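Local structure of aspartate--tRNA(Asp/Asn) ligase (Sulfolobus tokodaii, 1WYD) at residues 128-133 / 414-419; 159-164 / 175-180; 267-272 / 405-410. The protein attaches L-aspartate to both tRNA(Asp) and tRNA(Asn), probably by first activating the amino acid with ATP as aspartyl-adenylate. All coordinates share one frame; numbering follows the deposited sequence.

Interaction 1 of 3, residues 128-133 / 414-419; sequences QEMQAV and VKEIVP. With SO4 (sulfate ion), chain G.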
ATOM      1  N   GLN B 128      22.835 -11.193   1.958  1.00 43.81           N
ATOM      2  CA  GLN B 128      21.826 -12.166   2.435  1.00 44.14           C
ATOM      3  C   GLN B 128      20.931 -11.559   3.502  1.00 43.80           C
ATOM      4  O   GLN B 128      19.711 -11.526   3.358  1.00 44.19           O
ATOM      5  CB  GLN B 128      22.489 -13.454   2.908  1.00 44.73           C
ATOM      6  CG  GLN B 128      22.944 -14.374   1.765  1.00 47.83           C
ATOM      7  CD  GLN B 128      21.851 -14.622   0.743  1.00 50.88           C
ATOM      8  OE1 GLN B 128      20.933 -15.410   0.989  1.00 55.81           O
ATOM      9  NE2 GLN B 128      21.944 -13.961  -0.402  1.00 52.98           N
ATOM     10  N   GLU B 129      21.553 -11.018   4.534  1.00 44.94           N
ATOM     11  CA  GLU B 129      20.876 -10.387   5.656  1.00 46.20           C
ATOM     12  C   GLU B 129      19.823  -9.335   5.253  1.00 45.10           C
ATOM     13  O   GLU B 129      18.732  -9.311   5.807  1.00 44.97           O
ATOM     14  CB  GLU B 129      21.921  -9.752   6.589  1.00 47.42           C
ATOM     15  CG  GLU B 129      22.869 -10.710   7.312  1.00 55.04           C
ATOM     16  CD  GLU B 129      23.939 -11.385   6.423  1.00 63.87           C
ATOM     17  OE1 GLU B 129      24.394 -10.796   5.407  1.00 64.97           O
ATOM     18  OE2 GLU B 129      24.353 -12.538   6.761  1.00 69.17           O
ATOM     19  N   MET B 130      20.149  -8.470   4.298  1.00 44.00           N
ATOM     20  CA  MET B 130      19.232  -7.406   3.915  1.00 43.40           C
ATOM     21  C   MET B 130      18.127  -7.996   3.061  1.00 42.56           C
ATOM     22  O   MET B 130      16.939  -7.693   3.253  1.00 42.42           O
ATOM     23  CB  MET B 130      19.961  -6.285   3.160  1.00 43.34           C
ATOM     24  CG  MET B 130      20.783  -5.414   4.063  1.00 46.57           C
ATOM     25  SD  MET B 130      19.778  -4.752   5.445  1.00 53.64           S
ATOM     26  CE  MET B 130      21.096  -4.815   6.860  1.00 54.37           C
ATOM     27  N   GLN B 131      18.529  -8.830   2.119  1.00 41.45           N
ATOM     28  CA  GLN B 131      17.574  -9.608   1.332  1.00 41.79           C
ATOM     29  C   GLN B 131      16.509 -10.274   2.200  1.00 41.23           C
ATOM     30  O   GLN B 131      15.325 -10.193   1.879  1.00 41.03           O
ATOM     31  CB  GLN B 131      18.305 -10.628   0.444  1.00 41.57           C
ATOM     32  CG  GLN B 131      18.906  -9.952  -0.727  1.00 41.22           C
ATOM     33  CD  GLN B 131      19.047 -10.807  -1.965  1.00 44.40           C
ATOM     34  OE1 GLN B 131      20.096 -10.778  -2.614  1.00 47.47           O
ATOM     35  NE2 GLN B 131      18.000 -11.524  -2.330  1.00 47.02           N
ATOM     36  N   ALA B 132      16.923 -10.844   3.334  1.00 41.63           N
ATOM     37  CA  ALA B 132      15.986 -11.499   4.274  1.00 41.88           C
ATOM     38  C   ALA B 132      15.015 -10.495   4.907  1.00 41.97           C
ATOM     39  O   ALA B 132      13.830 -10.791   5.133  1.00 41.65           O
ATOM     40  CB  ALA B 132      16.747 -12.246   5.348  1.00 40.72           C
ATOM     41  N   VAL B 133      15.522  -9.296   5.176  1.00 41.98           N
ATOM     42  CA  VAL B 133      14.694  -8.225   5.716  1.00 41.48           C
ATOM     43  C   VAL B 133      13.636  -7.833   4.703  1.00 41.36           C
ATOM     44  O   VAL B 133      12.475  -7.683   5.033  1.00 42.24           O
ATOM     45  CB  VAL B 133      15.557  -7.007   6.147  1.00 41.47           C
ATOM     46  CG1 VAL B 133      14.702  -5.908   6.760  1.00 39.60           C
ATOM     47  CG2 VAL B 133      16.598  -7.469   7.138  1.00 40.40           C
ATOM     48  N   VAL B 414      16.565   1.239  12.469  1.00 50.44           N
ATOM     49  CA  VAL B 414      15.606   1.560  11.415  1.00 50.40           C
ATOM     50  C   VAL B 414      16.271   1.883  10.070  1.00 50.18           C
ATOM     51  O   VAL B 414      15.662   1.721   9.026  1.00 49.80           O
ATOM     52  CB  VAL B 414      14.723   2.714  11.856  1.00 50.43           C
ATOM     53  CG1 VAL B 414      15.441   4.070  11.657  1.00 51.14           C
ATOM     54  CG2 VAL B 414      13.404   2.654  11.154  1.00 50.44           C
ATOM     55  N   LYS B 415      17.525   2.311  10.093  1.00 50.32           N
ATOM     56  CA  LYS B 415      18.205   2.631   8.836  1.00 51.02           C
ATOM     57  C   LYS B 415      18.763   1.360   8.273  1.00 50.32           C
ATOM     58  O   LYS B 415      19.228   1.315   7.155  1.00 50.16           O
ATOM     59  CB  LYS B 415      19.341   3.630   9.052  1.00 51.06           C
ATOM     60  CG  LYS B 415      18.944   4.880   9.815  1.00 53.95           C
ATOM     61  CD  LYS B 415      20.125   5.341  10.697  1.00 59.42           C
ATOM     62  CE  LYS B 415      21.195   6.008   9.857  1.00 62.07           C
ATOM     63  NZ  LYS B 415      22.191   6.664  10.742  1.00 66.45           N
ATOM     64  N   GLU B 416      18.753   0.326   9.088  1.00 50.09           N
ATOM     65  CA  GLU B 416      19.097  -0.985   8.602  1.00 49.27           C
ATOM     66  C   GLU B 416      17.868  -1.765   8.090  1.00 48.35           C
ATOM     67  O   GLU B 416      18.017  -2.804   7.453  1.00 48.74           O
ATOM     68  CB  GLU B 416      19.819  -1.744   9.685  1.00 49.98           C
ATOM     69  CG  GLU B 416      20.964  -0.993  10.294  1.00 52.95           C
ATOM     70  CD  GLU B 416      22.197  -1.845  10.385  1.00 60.40           C
ATOM     71  OE1 GLU B 416      22.069  -3.093  10.616  1.00 62.83           O
ATOM     72  OE2 GLU B 416      23.294  -1.258  10.236  1.00 63.34           O
ATOM     73  N   ILE B 417      16.663  -1.270   8.352  1.00 46.57           N
ATOM     74  CA  ILE B 417      15.455  -1.946   7.874  1.00 45.00           C
ATOM     75  C   ILE B 417      14.922  -1.273   6.599  1.00 44.43           C
ATOM     76  O   ILE B 417      14.585  -1.945   5.607  1.00 43.89           O
ATOM     77  CB  ILE B 417      14.393  -2.022   9.018  1.00 44.76           C
ATOM     78  CG1 ILE B 417      14.808  -3.089  10.051  1.00 41.63           C
ATOM     79  CG2 ILE B 417      13.000  -2.338   8.479  1.00 45.78           C
ATOM     80  CD1 ILE B 417      14.334  -2.880  11.506  1.00 36.41           C
ATOM     81  N   VAL B 418      14.900   0.063   6.608  1.00 42.34           N
ATOM     82  CA  VAL B 418      14.323   0.785   5.495  1.00 40.94           C
ATOM     83  C   VAL B 418      15.395   0.896   4.404  1.00 39.78           C
ATOM     84  O   VAL B 418      16.467   1.479   4.630  1.00 40.28           O
ATOM     85  CB  VAL B 418      13.763   2.145   5.942  1.00 41.08           C
ATOM     86  CG1 VAL B 418      13.318   2.989   4.765  1.00 41.74           C
ATOM     87  CG2 VAL B 418      12.651   1.948   6.938  1.00 38.91           C
ATOM     88  N   PRO B 419      15.102   0.385   3.206  1.00 38.02           N
ATOM     89  CA  PRO B 419      16.127   0.289   2.180  1.00 37.10           C
ATOM     90  C   PRO B 419      16.553   1.713   1.773  1.00 36.73           C
ATOM     91  O   PRO B 419      17.740   1.901   1.526  1.00 37.98           O
ATOM     92  CB  PRO B 419      15.414  -0.425   1.032  1.00 37.25           C
ATOM     93  CG  PRO B 419      14.254  -0.895   1.545  1.00 36.35           C
ATOM     94  CD  PRO B 419      13.788   0.018   2.669  1.00 36.54           C
TER
HETATM   95  S   SO4 G1002      18.562   4.327  14.359  1.00 80.82           S
HETATM   96  O1  SO4 G1002      19.476   3.867  15.402  1.00 80.87           O
HETATM   97  O2  SO4 G1002      18.514   5.805  14.378  1.00 80.90           O
HETATM   98  O3  SO4 G1002      17.227   3.766  14.630  1.00 78.59           O
HETATM   99  O4  SO4 G1002      19.057   3.857  13.063  1.00 79.64           O
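The flat groups here are the peptide carbonyl and the carboxylate of Glu-416, and Met-130 touches both. Its SD lies beyond the carbonyl oxygen, 3.3 Å from Glu-416 O. Its methyl CE stands off one face of the carboxylate, near one oxygen, with Met-130 CE 4.2 Å from Glu-416 OE1. The other oxygen, OE2, is held in a salt bridge by Arg-117. This is the class II synthetase catalytic domain. Helix 128-150 fits the long helix of class II motif 1, and 414-419 is the loop that follows helix 401-409, which fits the helix of motif 3.

Met-130 leaves the helix pointing past the loop. Its chain then bends at chi2 (-54°), which swings the sulfur and methyl back toward Glu-416. One turn later Val-133 points directly at the loop. Its CG1 is anti to the backbone N (chi1 -178°) and ends 4.3 Å from Ile-417 CG2, a loose apolar contact. Met-405 of helix 401-409 touches both Val-133 and Ile-417, so the three form one buried patch.

The loop turns helically without regular helical bonding, although Val-418 N does bond to Val-414 O. Arg-121 also fixes it, bonding to the carbonyls of Lys-415 and Pro-419. Pro-419 packs on Met-195 of the second subunit, which places this end of the loop at the dimer interface. A sulfate, probably from the crystallisation liquor, sits at the start of the loop. Ser-413 OG and Phe-218 N bond to it, and Val-414 N adds a weak bond of 3.4 Å to sulfate O3.

Interaction 2 of 3, residues 159-164 / 175-180; sequences PKIIAS and VIYFGK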
ATOM      1  N   PRO B 159      -5.734  11.140   1.394  1.00 34.24           N
ATOM      2  CA  PRO B 159      -4.847  12.194   0.846  1.00 34.42           C
ATOM      3  C   PRO B 159      -3.582  12.321   1.681  1.00 34.87           C
ATOM      4  O   PRO B 159      -3.609  12.248   2.924  1.00 34.02           O
ATOM      5  CB  PRO B 159      -5.685  13.456   0.963  1.00 34.03           C
ATOM      6  CG  PRO B 159      -7.058  12.968   0.995  1.00 35.38           C
ATOM      7  CD  PRO B 159      -7.049  11.674   1.780  1.00 33.68           C
ATOM      8  N   LYS B 160      -2.470  12.467   0.986  1.00 35.45           N
ATOM      9  CA  LYS B 160      -1.207  12.648   1.664  1.00 35.72           C
ATOM     10  C   LYS B 160      -0.858  14.147   1.792  1.00 36.27           C
ATOM     11  O   LYS B 160      -0.158  14.539   2.727  1.00 36.05           O
ATOM     12  CB  LYS B 160      -0.092  11.861   0.962  1.00 35.27           C
ATOM     13  CG  LYS B 160      -0.297  10.346   0.906  1.00 36.03           C
ATOM     14  CD  LYS B 160      -0.644   9.820   2.283  1.00 39.98           C
ATOM     15  CE  LYS B 160      -1.319   8.487   2.233  1.00 40.62           C
ATOM     16  NZ  LYS B 160      -1.783   8.090   3.547  1.00 44.42           N
ATOM     17  N   ILE B 161      -1.328  14.958   0.854  1.00 36.35           N
ATOM     18  CA  ILE B 161      -1.175  16.406   0.944  1.00 35.89           C
ATOM     19  C   ILE B 161      -2.429  17.025   1.518  1.00 36.40           C
ATOM     20  O   ILE B 161      -3.514  16.843   0.950  1.00 36.31           O
ATOM     21  CB  ILE B 161      -0.911  17.044  -0.442  1.00 36.05           C
ATOM     22  CG1 ILE B 161       0.427  16.559  -0.978  1.00 33.79           C
ATOM     23  CG2 ILE B 161      -0.929  18.596  -0.313  1.00 34.90           C
ATOM     24  CD1 ILE B 161       0.695  16.959  -2.386  1.00 36.81           C
ATOM     25  N   ILE B 162      -2.274  17.770   2.619  1.00 36.62           N
ATOM     26  CA  ILE B 162      -3.410  18.313   3.353  1.00 37.77           C
ATOM     27  C   ILE B 162      -3.271  19.809   3.608  1.00 39.85           C
ATOM     28  O   ILE B 162      -2.167  20.337   3.560  1.00 39.64           O
ATOM     29  CB  ILE B 162      -3.560  17.593   4.685  1.00 38.11           C
ATOM     30  CG1 ILE B 162      -2.306  17.787   5.557  1.00 36.54           C
ATOM     31  CG2 ILE B 162      -3.920  16.086   4.430  1.00 36.62           C
ATOM     32  CD1 ILE B 162      -2.473  17.234   6.994  1.00 36.96           C
ATOM     33  N   ALA B 163      -4.382  20.476   3.886  1.00 41.24           N
ATOM     34  CA  ALA B 163      -4.346  21.899   4.112  1.00 43.94           C
ATOM     35  C   ALA B 163      -3.736  22.275   5.466  1.00 45.86           C
ATOM     36  O   ALA B 163      -2.848  23.095   5.521  1.00 45.49           O
ATOM     37  CB  ALA B 163      -5.719  22.518   3.945  1.00 42.93           C
ATOM     38  N   SER B 164      -4.232  21.698   6.554  1.00 49.10           N
ATOM     39  CA  SER B 164      -3.736  22.063   7.875  1.00 52.56           C
ATOM     40  C   SER B 164      -3.627  20.828   8.729  1.00 54.04           C
ATOM     41  O   SER B 164      -4.257  19.834   8.441  1.00 55.36           O
ATOM     42  CB  SER B 164      -4.629  23.125   8.536  1.00 52.67           C
ATOM     43  OG  SER B 164      -5.973  22.675   8.668  1.00 56.00           O
ATOM     44  N   VAL B 175       4.556  21.663   1.731  1.00 36.60           N
ATOM     45  CA  VAL B 175       4.484  21.393   0.298  1.00 37.11           C
ATOM     46  C   VAL B 175       3.987  22.665  -0.442  1.00 36.22           C
ATOM     47  O   VAL B 175       2.960  23.252  -0.094  1.00 36.61           O
ATOM     48  CB  VAL B 175       3.574  20.209  -0.020  1.00 37.29           C
ATOM     49  CG1 VAL B 175       3.639  19.852  -1.555  1.00 39.14           C
ATOM     50  CG2 VAL B 175       3.957  18.983   0.854  1.00 38.73           C
ATOM     51  N   ILE B 176       4.738  23.130  -1.425  1.00 36.25           N
ATOM     52  CA  ILE B 176       4.254  24.276  -2.198  1.00 35.66           C
ATOM     53  C   ILE B 176       3.283  23.714  -3.258  1.00 37.00           C
ATOM     54  O   ILE B 176       3.696  23.049  -4.215  1.00 35.63           O
ATOM     55  CB  ILE B 176       5.425  25.080  -2.839  1.00 36.05           C
ATOM     56  CG1 ILE B 176       6.571  25.369  -1.837  1.00 33.86           C
ATOM     57  CG2 ILE B 176       4.899  26.394  -3.529  1.00 35.66           C
ATOM     58  CD1 ILE B 176       6.101  25.909  -0.467  1.00 32.09           C
ATOM     59  N   TYR B 177       1.998  24.001  -3.075  1.00 37.86           N
ATOM     60  CA  TYR B 177       0.923  23.324  -3.790  1.00 39.15           C
ATOM     61  C   TYR B 177       0.023  24.309  -4.572  1.00 39.68           C
ATOM     62  O   TYR B 177      -0.905  24.913  -4.023  1.00 40.83           O
ATOM     63  CB  TYR B 177       0.106  22.506  -2.750  1.00 38.77           C
ATOM     64  CG  TYR B 177      -0.986  21.654  -3.334  1.00 38.69           C
ATOM     65  CD1 TYR B 177      -0.692  20.440  -3.973  1.00 38.94           C
ATOM     66  CD2 TYR B 177      -2.310  22.064  -3.269  1.00 38.84           C
ATOM     67  CE1 TYR B 177      -1.701  19.634  -4.541  1.00 41.06           C
ATOM     68  CE2 TYR B 177      -3.335  21.286  -3.825  1.00 41.47           C
ATOM     69  CZ  TYR B 177      -3.035  20.068  -4.462  1.00 43.86           C
ATOM     70  OH  TYR B 177      -4.056  19.302  -5.012  1.00 44.55           O
ATOM     71  N   PHE B 178       0.307  24.489  -5.855  1.00 40.31           N
ATOM     72  CA  PHE B 178      -0.470  25.424  -6.677  1.00 40.65           C
ATOM     73  C   PHE B 178      -0.674  26.794  -5.930  1.00 40.85           C
ATOM     74  O   PHE B 178      -1.803  27.330  -5.824  1.00 39.30           O
ATOM     75  CB  PHE B 178      -1.811  24.786  -7.081  1.00 40.22           C
ATOM     76  CG  PHE B 178      -1.680  23.470  -7.844  1.00 39.27           C
ATOM     77  CD1 PHE B 178      -1.188  23.444  -9.147  1.00 35.72           C
ATOM     78  CD2 PHE B 178      -2.075  22.261  -7.245  1.00 36.95           C
ATOM     79  CE1 PHE B 178      -1.078  22.263  -9.859  1.00 38.73           C
ATOM     80  CE2 PHE B 178      -2.007  21.058  -7.945  1.00 38.25           C
ATOM     81  CZ  PHE B 178      -1.515  21.034  -9.248  1.00 40.23           C
ATOM     82  N   GLY B 179       0.426  27.306  -5.368  1.00 40.75           N
ATOM     83  CA  GLY B 179       0.439  28.632  -4.750  1.00 41.13           C
ATOM     84  C   GLY B 179       0.099  28.711  -3.271  1.00 41.62           C
ATOM     85  O   GLY B 179      -0.084  29.799  -2.710  1.00 41.92           O
ATOM     86  N   LYS B 180      -0.038  27.553  -2.634  1.00 41.98           N
ATOM     87  CA  LYS B 180      -0.428  27.517  -1.247  1.00 40.89           C
ATOM     88  C   LYS B 180       0.618  26.733  -0.490  1.00 39.14           C
ATOM     89  O   LYS B 180       1.346  25.935  -1.053  1.00 38.34           O
ATOM     90  CB  LYS B 180      -1.811  26.896  -1.099  1.00 42.67           C
ATOM     91  CG  LYS B 180      -2.935  27.683  -1.800  1.00 47.10           C
ATOM     92  CD  LYS B 180      -4.318  27.195  -1.269  1.00 56.32           C
ATOM     93  CE  LYS B 180      -5.489  27.568  -2.222  1.00 61.43           C
ATOM     94  NZ  LYS B 180      -6.363  26.409  -2.627  1.00 64.05           N
TER
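Ile-161 meets Val-175 and Tyr-177 across a small antiparallel sheet of three strands. Strand 180-184 lies between strands 161-162 and 174-177, so these two outer strands meet through side chains. The sheet follows the proline of class II motif 1, which fits Pro-159, and the chain between the segments carries Glu-167, predicted to bind aspartate.

From CA, the CB of Ile-161 points toward the other segment, and the chain divides there. The branch CG2 lies over one face of the Tyr-177 ring, offset toward its rim, 4.1 Å above the plane. The other branch runs through CG1, extended at chi2 (172°), and brings CD1 to two partners. Ile-161 CD1 is 4.1 Å from Tyr-177 CD1. The same methyl is 4.2 Å from Val-175 CG1. Ala-182 of the middle strand touches both Ile-161 and Tyr-177.

On the Tyr-177 ring face opposite Ile-161 lies Phe-178, with Phe-178 CD2 centred 3.6 Å above the tyrosine plane. The two rings are steeply inclined, so Phe-178 presents an edge. Phe-173 of the second subunit also meets the Tyr-177 ring, and Tyr-177 OH bonds to Arg-426 O of the second subunit. Ile-161 O accepts a bond from Arg-422 NE of that subunit. The contact therefore belongs to the dimer interface.

Phe-178 and Gly-179 are the central residues of a type I' turn, which makes strands 174-177 and 180-184 a tight beta hairpin. At the phi of Gly-179 (90°) a CB would press on the carbonyl O of Phe-178. The turn is closed by Tyr-177 N to Lys-180 O at 2.9 Å and by Lys-180 N to Tyr-177 O at 3.1 Å.

Interaction 3 of 3, residues 267-272 / 405-410; sequences EPPEVK and MVMLTG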
ATOM      1  N   GLU B 267      14.512 -15.277  16.270  1.00 53.20           N
ATOM      2  CA  GLU B 267      13.241 -15.940  16.528  1.00 54.22           C
ATOM      3  C   GLU B 267      12.315 -14.861  17.057  1.00 53.78           C
ATOM      4  O   GLU B 267      12.561 -14.334  18.135  1.00 54.37           O
ATOM      5  CB  GLU B 267      13.453 -17.031  17.581  1.00 55.23           C
ATOM      6  CG  GLU B 267      12.182 -17.693  18.125  1.00 60.31           C
ATOM      7  CD  GLU B 267      11.600 -18.746  17.171  1.00 68.18           C
ATOM      8  OE1 GLU B 267      12.141 -18.894  16.029  1.00 69.08           O
ATOM      9  OE2 GLU B 267      10.593 -19.426  17.555  1.00 69.89           O
ATOM     10  N   PRO B 268      11.285 -14.479  16.300  1.00 53.39           N
ATOM     11  CA  PRO B 268      10.317 -13.481  16.789  1.00 53.59           C
ATOM     12  C   PRO B 268       9.607 -13.961  18.059  1.00 54.15           C
ATOM     13  O   PRO B 268       9.444 -15.158  18.235  1.00 54.38           O
ATOM     14  CB  PRO B 268       9.310 -13.352  15.639  1.00 53.15           C
ATOM     15  CG  PRO B 268       9.623 -14.433  14.690  1.00 52.62           C
ATOM     16  CD  PRO B 268      10.972 -14.955  14.948  1.00 52.66           C
ATOM     17  N   PRO B 269       9.191 -13.064  18.940  1.00 55.44           N
ATOM     18  CA  PRO B 269       8.529 -13.502  20.181  1.00 56.38           C
ATOM     19  C   PRO B 269       7.275 -14.327  19.897  1.00 57.11           C
ATOM     20  O   PRO B 269       6.729 -14.241  18.796  1.00 57.41           O
ATOM     21  CB  PRO B 269       8.142 -12.181  20.854  1.00 56.06           C
ATOM     22  CG  PRO B 269       8.159 -11.212  19.742  1.00 55.75           C
ATOM     23  CD  PRO B 269       9.306 -11.597  18.865  1.00 54.90           C
ATOM     24  N   GLU B 270       6.849 -15.131  20.873  1.00 57.84           N
ATOM     25  CA  GLU B 270       5.497 -15.682  20.892  1.00 57.71           C
ATOM     26  C   GLU B 270       4.527 -14.552  21.191  1.00 57.35           C
ATOM     27  O   GLU B 270       4.791 -13.683  22.042  1.00 56.55           O
ATOM     28  CB  GLU B 270       5.355 -16.782  21.976  1.00 58.79           C
ATOM     29  N   VAL B 271       3.413 -14.580  20.468  1.00 57.42           N
ATOM     30  CA  VAL B 271       2.266 -13.735  20.750  1.00 57.23           C
ATOM     31  C   VAL B 271       1.268 -14.589  21.538  1.00 57.90           C
ATOM     32  O   VAL B 271       0.503 -15.388  20.965  1.00 57.17           O
ATOM     33  CB  VAL B 271       1.610 -13.137  19.451  1.00 57.28           C
ATOM     34  CG1 VAL B 271       0.371 -12.306  19.811  1.00 56.00           C
ATOM     35  CG2 VAL B 271       2.620 -12.281  18.647  1.00 55.48           C
ATOM     36  N   LYS B 272       1.318 -14.416  22.860  1.00 58.64           N
ATOM     37  CA  LYS B 272       0.397 -15.064  23.780  1.00 59.74           C
ATOM     38  C   LYS B 272      -0.855 -14.187  23.849  1.00 60.06           C
ATOM     39  O   LYS B 272      -0.752 -12.953  23.841  1.00 61.24           O
ATOM     40  CB  LYS B 272       1.049 -15.242  25.167  1.00 59.64           C
ATOM     41  N   MET B 405       9.143  -4.228  12.221  1.00 41.15           N
ATOM     42  CA  MET B 405      10.200  -5.068  11.688  1.00 41.78           C
ATOM     43  C   MET B 405      11.299  -5.472  12.712  1.00 42.25           C
ATOM     44  O   MET B 405      11.872  -6.560  12.590  1.00 42.07           O
ATOM     45  CB  MET B 405      10.767  -4.462  10.430  1.00 41.55           C
ATOM     46  CG  MET B 405       9.809  -4.594   9.259  1.00 39.58           C
ATOM     47  SD  MET B 405       9.734  -6.299   8.602  1.00 40.75           S
ATOM     48  CE  MET B 405      11.381  -6.691   8.192  1.00 32.38           C
ATOM     49  N   VAL B 406      11.551  -4.610  13.712  1.00 41.95           N
ATOM     50  CA  VAL B 406      12.479  -4.913  14.803  1.00 42.34           C
ATOM     51  C   VAL B 406      12.037  -6.169  15.551  1.00 43.92           C
ATOM     52  O   VAL B 406      12.854  -7.053  15.865  1.00 45.24           O
ATOM     53  CB  VAL B 406      12.543  -3.777  15.820  1.00 42.40           C
ATOM     54  CG1 VAL B 406      13.388  -4.173  17.024  1.00 40.01           C
ATOM     55  CG2 VAL B 406      13.093  -2.496  15.165  1.00 43.32           C
ATOM     56  N   MET B 407      10.739  -6.252  15.830  1.00 44.18           N
ATOM     57  CA  MET B 407      10.159  -7.420  16.471  1.00 44.77           C
ATOM     58  C   MET B 407      10.241  -8.661  15.553  1.00 43.56           C
ATOM     59  O   MET B 407      10.268  -9.805  16.018  1.00 44.93           O
ATOM     60  CB  MET B 407       8.707  -7.074  16.906  1.00 45.60           C
ATOM     61  CG  MET B 407       7.893  -8.237  17.409  1.00 48.41           C
ATOM     62  SD  MET B 407       6.142  -7.822  17.562  1.00 56.73           S
ATOM     63  CE  MET B 407       5.801  -8.949  18.915  1.00 55.42           C
ATOM     64  N   LEU B 408      10.295  -8.455  14.250  1.00 42.00           N
ATOM     65  CA  LEU B 408      10.337  -9.595  13.337  1.00 41.00           C
ATOM     66  C   LEU B 408      11.710  -9.993  12.807  1.00 41.12           C
ATOM     67  O   LEU B 408      11.814 -10.986  12.074  1.00 42.04           O
ATOM     68  CB  LEU B 408       9.377  -9.410  12.159  1.00 40.57           C
ATOM     69  CG  LEU B 408       7.917  -9.099  12.464  1.00 38.47           C
ATOM     70  CD1 LEU B 408       7.281  -8.763  11.150  1.00 37.66           C
ATOM     71  CD2 LEU B 408       7.230 -10.354  13.080  1.00 40.68           C
ATOM     72  N   THR B 409      12.766  -9.263  13.166  1.00 40.28           N
ATOM     73  CA  THR B 409      14.086  -9.560  12.600  1.00 40.06           C
ATOM     74  C   THR B 409      15.206  -9.511  13.619  1.00 39.74           C
ATOM     75  O   THR B 409      16.246 -10.127  13.438  1.00 38.02           O
ATOM     76  CB  THR B 409      14.415  -8.542  11.495  1.00 40.61           C
ATOM     77  OG1 THR B 409      14.306  -7.221  12.052  1.00 39.63           O
ATOM     78  CG2 THR B 409      13.365  -8.594  10.410  1.00 39.69           C
ATOM     79  N   GLY B 410      15.001  -8.739  14.684  1.00 41.28           N
ATOM     80  CA  GLY B 410      16.069  -8.487  15.626  1.00 42.28           C
ATOM     81  C   GLY B 410      16.913  -7.255  15.309  1.00 43.79           C
ATOM     82  O   GLY B 410      17.679  -6.789  16.196  1.00 43.72           O
TER
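Pro-269 rests against Met-407 near the end of helix 401-409. The closest pair is Pro-269 CG with Met-407 CE at 3.4 Å, tighter than usual for two carbons. The Met-407 chain is fully extended from the backbone N outward (chi1 172°), which carries the methyl out to the proline ring. The ring also reaches the backbone, with Pro-269 CD 3.5 Å from Met-407 O. Pro-268 comes to the same oxygen, its CB 3.7 Å from Met-407 O. That oxygen has a true polar partner in the hydroxyl of Tyr-266.

Further out, the helix end is secured from within. Thr-409 OG1 donates to Met-405 O at 2.6 Å, approaching from above the carbonyl plane. Gly-410 then leaves the helix with positive phi.

Helix 401-409 fits the helix of class II motif 3. The proline segment covers it on the way from helix 258-264 to strand 276-279. Leu-408 packs on Ile-249, Val-250 and Ile-253 of helix 235-256 and on Ala-140 of helix 128-150. Met-407 and Val-271 both touch Leu-316 of strand 316-320.

Overall arrangement
Following the chain from the N terminus, helix 128-150 opens interaction 1. Interaction 2 comes next and closes within a short span, at the hairpin near residue 180. Interaction 3 opens at 267-272 and closes at 405-410. Interaction 1 closes last, at 414-419. Interactions 2 and 3 thus follow one another inside the long span of interaction 1, and no two cross. Interaction 1 ties helix 128-150 to the loop after helix 401-409. Interaction 3 ties the end of that helix to the loop between helix 258-264 and strand 276-279. They touch where Met-405 and Val-406 meet the first contact. Interaction 2 stands apart, its centre 32 Å from that of interaction 1, but both reach the second subunit.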